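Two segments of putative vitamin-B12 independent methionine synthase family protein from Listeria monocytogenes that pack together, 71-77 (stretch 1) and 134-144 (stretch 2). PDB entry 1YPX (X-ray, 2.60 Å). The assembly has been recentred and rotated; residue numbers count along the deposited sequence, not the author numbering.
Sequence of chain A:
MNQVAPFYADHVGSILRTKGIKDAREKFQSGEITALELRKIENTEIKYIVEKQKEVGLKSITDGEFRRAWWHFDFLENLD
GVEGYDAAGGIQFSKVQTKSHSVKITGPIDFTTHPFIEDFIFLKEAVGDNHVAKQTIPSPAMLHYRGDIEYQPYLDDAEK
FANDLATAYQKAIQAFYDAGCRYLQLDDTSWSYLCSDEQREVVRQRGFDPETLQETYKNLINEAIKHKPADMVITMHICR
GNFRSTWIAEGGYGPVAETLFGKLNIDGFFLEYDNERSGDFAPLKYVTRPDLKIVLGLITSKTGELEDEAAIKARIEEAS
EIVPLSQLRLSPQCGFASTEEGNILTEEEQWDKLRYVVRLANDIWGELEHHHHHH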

ATOM      1  N   TRP A  71      -0.650  10.083  -1.992  1.00 73.58           N
ATOM      2  CA  TRP A  71      -0.433   9.267  -0.795  1.00 72.06           C
ATOM      3  C   TRP A  71       1.018   8.814  -0.615  1.00 68.81           C
ATOM      4  O   TRP A  71       1.291   7.616  -0.579  1.00 70.42           O
ATOM      5  N   HIS A  72       1.945   9.752  -0.494  1.00 64.01           N
ATOM      6  CA  HIS A  72       3.343   9.372  -0.318  1.00 63.41           C
ATOM      7  C   HIS A  72       4.142  10.505   0.267  1.00 60.71           C
ATOM      8  O   HIS A  72       4.303  10.605   1.476  1.00 59.97           O
ATOM      9  N   PHE A  73       4.652  11.356  -0.607  1.00 60.50           N
ATOM     10  CA  PHE A  73       5.432  12.489  -0.175  1.00 59.93           C
ATOM     11  C   PHE A  73       4.509  13.483   0.516  1.00 57.78           C
ATOM     12  O   PHE A  73       4.972  14.301   1.302  1.00 58.47           O
ATOM     13  N   ASP A  74       3.209  13.416   0.209  1.00 55.45           N
ATOM     14  CA  ASP A  74       2.211  14.289   0.841  1.00 53.94           C
ATOM     15  C   ASP A  74       2.038  13.824   2.284  1.00 50.71           C
ATOM     16  O   ASP A  74       1.817  14.627   3.193  1.00 50.86           O
ATOM     17  N   PHE A  75       2.126  12.516   2.484  1.00 45.07           N
ATOM     18  CA  PHE A  75       1.992  11.972   3.809  1.00 42.70           C
ATOM     19  C   PHE A  75       3.227  12.311   4.617  1.00 43.54           C
ATOM     20  O   PHE A  75       3.134  12.699   5.784  1.00 43.64           O
ATOM     21  N   LEU A  76       4.389  12.163   3.992  1.00 43.55           N
ATOM     22  CA  LEU A  76       5.651  12.434   4.677  1.00 43.97           C
ATOM     23  C   LEU A  76       5.900  13.915   4.977  1.00 44.68           C
ATOM     24  O   LEU A  76       6.223  14.282   6.118  1.00 41.58           O
ATOM     25  N   GLU A  77       5.749  14.760   3.960  1.00 44.99           N
ATOM     26  CA  GLU A  77       5.960  16.191   4.137  1.00 48.45           C
ATOM     27  C   GLU A  77       5.007  16.762   5.188  1.00 47.99           C
ATOM     28  O   GLU A  77       5.153  17.910   5.603  1.00 48.58           O
ATOM     29  N   LYS A 134      -9.979   0.927   2.897  1.00 36.64           N
ATOM     30  CA  LYS A 134      -8.553   0.637   2.903  1.00 38.87           C
ATOM     31  C   LYS A 134      -7.770   1.948   2.752  1.00 39.19           C
ATOM     32  O   LYS A 134      -8.075   2.765   1.882  1.00 42.38           O
ATOM     33  N   GLN A 135      -6.783   2.158   3.612  1.00 35.61           N
ATOM     34  CA  GLN A 135      -5.966   3.367   3.560  1.00 36.21           C
ATOM     35  C   GLN A 135      -4.517   2.973   3.252  1.00 37.22           C
ATOM     36  O   GLN A 135      -3.999   2.026   3.836  1.00 39.89           O
ATOM     37  N   THR A 136      -3.873   3.681   2.330  1.00 35.22           N
ATOM     38  CA  THR A 136      -2.490   3.381   1.970  1.00 35.45           C
ATOM     39  C   THR A 136      -1.579   4.566   2.290  1.00 35.79           C
ATOM     40  O   THR A 136      -1.916   5.713   2.000  1.00 35.48           O
ATOM     41  N   ILE A 137      -0.434   4.289   2.896  1.00 34.18           N
ATOM     42  CA  ILE A 137       0.533   5.335   3.184  1.00 35.18           C
ATOM     43  C   ILE A 137       1.869   4.700   2.864  1.00 34.83           C
ATOM     44  O   ILE A 137       1.961   3.477   2.758  1.00 33.07           O
ATOM     45  N   PRO A 138       2.911   5.517   2.650  1.00 35.73           N
ATOM     46  CA  PRO A 138       4.212   4.916   2.354  1.00 37.70           C
ATOM     47  C   PRO A 138       4.752   4.271   3.605  1.00 39.01           C
ATOM     48  O   PRO A 138       4.358   4.615   4.725  1.00 41.46           O
ATOM     49  N   SER A 139       5.655   3.331   3.392  1.00 39.81           N
ATOM     50  CA  SER A 139       6.319   2.606   4.453  1.00 42.24           C
ATOM     51  C   SER A 139       7.276   3.549   5.173  1.00 43.70           C
ATOM     52  O   SER A 139       7.862   4.433   4.563  1.00 46.33           O
ATOM     53  N   PRO A 140       7.453   3.379   6.484  1.00 45.82           N
ATOM     54  CA  PRO A 140       8.383   4.301   7.142  1.00 47.54           C
ATOM     55  C   PRO A 140       9.795   4.252   6.536  1.00 49.70           C
ATOM     56  O   PRO A 140      10.503   5.251   6.534  1.00 49.14           O
ATOM     57  N   ALA A 141      10.183   3.097   6.002  1.00 51.90           N
ATOM     58  CA  ALA A 141      11.501   2.936   5.403  1.00 55.89           C
ATOM     59  C   ALA A 141      11.613   3.742   4.119  1.00 57.96           C
ATOM     60  O   ALA A 141      12.696   3.868   3.547  1.00 56.51           O
HETATM   61  N   MSE A 142      10.488   4.273   3.660  1.00 62.19           N
HETATM   62  CA  MSE A 142      10.473   5.073   2.444  1.00 67.73           C
HETATM   63  C   MSE A 142      11.049   6.465   2.711  1.00 68.10           C
HETATM   64  O   MSE A 142      11.567   7.118   1.801  1.00 68.03           O
ATOM     65  N   LEU A 143      10.971   6.905   3.967  1.00 68.89           N
ATOM     66  CA  LEU A 143      11.493   8.211   4.366  1.00 68.72           C
ATOM     67  C   LEU A 143      12.993   8.123   4.546  1.00 70.99           C
ATOM     68  O   LEU A 143      13.733   9.036   4.176  1.00 71.39           O
ATOM     69  N   HIS A 144      13.430   7.019   5.134  1.00 73.45           N
ATOM     70  CA  HIS A 144      14.842   6.787   5.370  1.00 77.70           C
ATOM     71  C   HIS A 144      15.622   6.898   4.068  1.00 78.67           C
ATOM     72  O   HIS A 144      16.636   7.592   4.005  1.00 79.02           O
TER

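No hydrogen bond crosses between the stretches, which together bury 503 Å²; much of the packing is between apolar side chains. Pro138 contributes most, with 85 Å² covered and its CA-to-CB bond directed toward stretch 1. Pro138 CD lies 3.9 Å from Phe75 CB, Pro138 CG 4.1 Å from Leu76 CG, and Pro138 CB 3.5 Å from His72 ND1, so one proline ring fits among three side chains. Leu76 (chi1 m, chi2 t) points toward stretch 2 and also reaches the helix there, Leu76 CD2 standing 3.8 Å from Leu143 CB.

Two aromatic rings of stretch 1 also take part, in different ways. Phe75, with chi1 t, points toward the strand and offers a ring face to Ile137 (chi1 p, chi2 t): Ile137 CB sits 4.1 Å from the Phe75 ring centroid, 11° off the normal, a CH-pi arrangement. His72 (chi1 t) instead meets Pro138 and selenomethionine Met142 at its ring edge; Met142 SE is 5.4 Å from the His72 centroid, obliquely placed.

Polar groups gather around Trp71 (chi1 m), which points toward stretch 2. Trp71 NE1 and Gln135 NE2 approach to 2.8 Å, but both are donors, so proximity does not make a bond. Gln135 NE2 instead donates within its own stretch to Thr136 O at 2.9 Å, although that oxygen's position is less certain.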

ATOM      1  CB  TRP A  71      -1.343   8.029  -0.824  1.00 72.18           C
ATOM      2  CG  TRP A  71      -2.727   8.247  -0.279  1.00 75.43           C
ATOM      3  CD1 TRP A  71      -3.560   7.288   0.236  1.00 76.01           C
ATOM      4  CD2 TRP A  71      -3.402   9.502  -0.093  1.00 77.91           C
ATOM      5  NE1 TRP A  71      -4.700   7.866   0.744  1.00 77.05           N
ATOM      6  CE2 TRP A  71      -4.631   9.222   0.559  1.00 77.84           C
ATOM      7  CE3 TRP A  71      -3.088  10.835  -0.408  1.00 77.85           C
ATOM      8  CZ2 TRP A  71      -5.542  10.229   0.909  1.00 78.02           C
ATOM      9  CZ3 TRP A  71      -4.000  11.838  -0.058  1.00 78.59           C
ATOM     10  CH2 TRP A  71      -5.210  11.524   0.595  1.00 77.83           C
ATOM     11  CB  HIS A  72       3.972   8.950  -1.657  1.00 66.70           C
ATOM     12  CG  HIS A  72       5.472   8.858  -1.622  1.00 68.08           C
ATOM     13  ND1 HIS A  72       6.154   8.168  -0.643  1.00 67.38           N
ATOM     14  CD2 HIS A  72       6.418   9.363  -2.453  1.00 68.31           C
ATOM     15  CE1 HIS A  72       7.452   8.249  -0.871  1.00 67.02           C
ATOM     16  NE2 HIS A  72       7.640   8.969  -1.962  1.00 68.08           N
ATOM     17  CB  PHE A  73       6.131  13.123  -1.374  1.00 61.35           C
ATOM     18  CG  PHE A  73       5.189  13.684  -2.399  1.00 63.85           C
ATOM     19  CD1 PHE A  73       4.599  14.939  -2.212  1.00 64.55           C
ATOM     20  CD2 PHE A  73       4.904  12.970  -3.561  1.00 64.96           C
ATOM     21  CE1 PHE A  73       3.745  15.473  -3.163  1.00 64.95           C
ATOM     22  CE2 PHE A  73       4.054  13.495  -4.518  1.00 65.31           C
ATOM     23  CZ  PHE A  73       3.471  14.754  -4.319  1.00 65.80           C
ATOM     24  CB  ASP A  74       0.845  14.200   0.143  1.00 56.85           C
ATOM     25  CG  ASP A  74       0.718  15.151  -1.032  1.00 60.97           C
ATOM     26  OD1 ASP A  74       0.697  16.394  -0.827  1.00 65.38           O
ATOM     27  OD2 ASP A  74       0.641  14.652  -2.176  1.00 63.70           O
ATOM     28  CB  PHE A  75       1.815  10.455   3.767  1.00 37.30           C
ATOM     29  CG  PHE A  75       1.801   9.823   5.130  1.00 35.08           C
ATOM     30  CD1 PHE A  75       2.981   9.411   5.735  1.00 34.02           C
ATOM     31  CD2 PHE A  75       0.611   9.703   5.838  1.00 34.41           C
ATOM     32  CE1 PHE A  75       2.980   8.890   7.030  1.00 31.82           C
ATOM     33  CE2 PHE A  75       0.593   9.185   7.133  1.00 29.26           C
ATOM     34  CZ  PHE A  75       1.780   8.780   7.727  1.00 32.94           C
ATOM     35  CB  LEU A  76       6.813  11.865   3.863  1.00 45.28           C
ATOM     36  CG  LEU A  76       6.834  10.337   3.759  1.00 44.99           C
ATOM     37  CD1 LEU A  76       7.799   9.920   2.663  1.00 42.67           C
ATOM     38  CD2 LEU A  76       7.229   9.728   5.111  1.00 43.16           C
ATOM     39  CB  GLU A  77       5.765  16.942   2.818  1.00 51.12           C
ATOM     40  CG  GLU A  77       4.314  17.087   2.399  1.00 57.74           C
ATOM     41  CD  GLU A  77       4.119  18.159   1.339  1.00 63.13           C
ATOM     42  OE1 GLU A  77       4.515  19.323   1.596  1.00 65.28           O
ATOM     43  OE2 GLU A  77       3.563  17.842   0.259  1.00 65.28           O
ATOM     44  CB  LYS A 134      -8.216  -0.328   1.762  1.00 39.41           C
ATOM     45  CG  LYS A 134      -6.748  -0.734   1.672  1.00 43.89           C
ATOM     46  CD  LYS A 134      -6.533  -1.802   0.601  1.00 45.67           C
ATOM     47  CE  LYS A 134      -5.064  -2.170   0.455  1.00 47.86           C
ATOM     48  NZ  LYS A 134      -4.856  -3.287  -0.515  1.00 46.46           N
ATOM     49  CB  GLN A 135      -6.052   4.116   4.906  1.00 37.43           C
ATOM     50  CG  GLN A 135      -5.066   5.283   5.095  1.00 36.69           C
ATOM     51  CD  GLN A 135      -5.297   6.421   4.123  1.00 36.39           C
ATOM     52  OE1 GLN A 135      -6.268   7.165   4.228  1.00 38.13           O
ATOM     53  NE2 GLN A 135      -4.396   6.566   3.174  1.00 39.00           N
ATOM     54  CB  THR A 136      -2.336   3.090   0.426  1.00 36.35           C
ATOM     55  OG1 THR A 136      -2.538   4.304  -0.322  1.00 34.58           O
ATOM     56  CG2 THR A 136      -3.358   2.060  -0.047  1.00 35.56           C
ATOM     57  CB  ILE A 137       0.535   5.787   4.688  1.00 35.75           C
ATOM     58  CG1 ILE A 137       1.001   4.637   5.586  1.00 33.10           C
ATOM     59  CG2 ILE A 137      -0.865   6.235   5.113  1.00 34.67           C
ATOM     60  CD1 ILE A 137       1.026   5.001   7.053  1.00 34.32           C
ATOM     61  CB  PRO A 138       5.070   6.105   1.923  1.00 37.87           C
ATOM     62  CG  PRO A 138       4.409   7.274   2.593  1.00 37.79           C
ATOM     63  CD  PRO A 138       2.943   6.965   2.393  1.00 35.44           C
ATOM     64  CB  SER A 139       7.102   1.448   3.836  1.00 43.15           C
ATOM     65  OG  SER A 139       7.841   0.744   4.811  1.00 45.77           O
ATOM     66  CB  PRO A 140       8.337   3.850   8.605  1.00 44.66           C
ATOM     67  CG  PRO A 140       8.058   2.398   8.505  1.00 45.42           C
ATOM     68  CD  PRO A 140       7.008   2.325   7.410  1.00 46.34           C
ATOM     69  CB  ALA A 141      11.778   1.461   5.117  1.00 55.05           C
HETATM   70  CB  MSE A 142       9.045   5.172   1.898  1.00 73.13           C
HETATM   71  CG  MSE A 142       8.612   3.945   1.110  1.00 80.99           C
HETATM   72 SE   MSE A 142       9.186   3.987  -0.765  1.00 96.00          SE
HETATM   73  CE  MSE A 142      11.071   3.611  -0.576  1.00 89.71           C
ATOM     74  CB  LEU A 143      10.866   8.674   5.688  1.00 65.13           C
ATOM     75  CG  LEU A 143      11.343  10.029   6.218  1.00 60.28           C
ATOM     76  CD1 LEU A 143      11.181  11.078   5.148  1.00 60.28           C
ATOM     77  CD2 LEU A 143      10.557  10.413   7.443  1.00 60.40           C
ATOM     78  CB  HIS A 144      15.035   5.401   5.987  1.00 79.92           C
ATOM     79  CG  HIS A 144      16.467   5.008   6.173  1.00 82.37           C
ATOM     80  ND1 HIS A 144      17.269   4.596   5.130  1.00 83.59           N
ATOM     81  CD2 HIS A 144      17.231   4.932   7.289  1.00 82.56           C
ATOM     82  CE1 HIS A 144      18.465   4.279   5.596  1.00 84.17           C
ATOM     83  NE2 HIS A 144      18.468   4.473   6.903  1.00 83.03           N
TER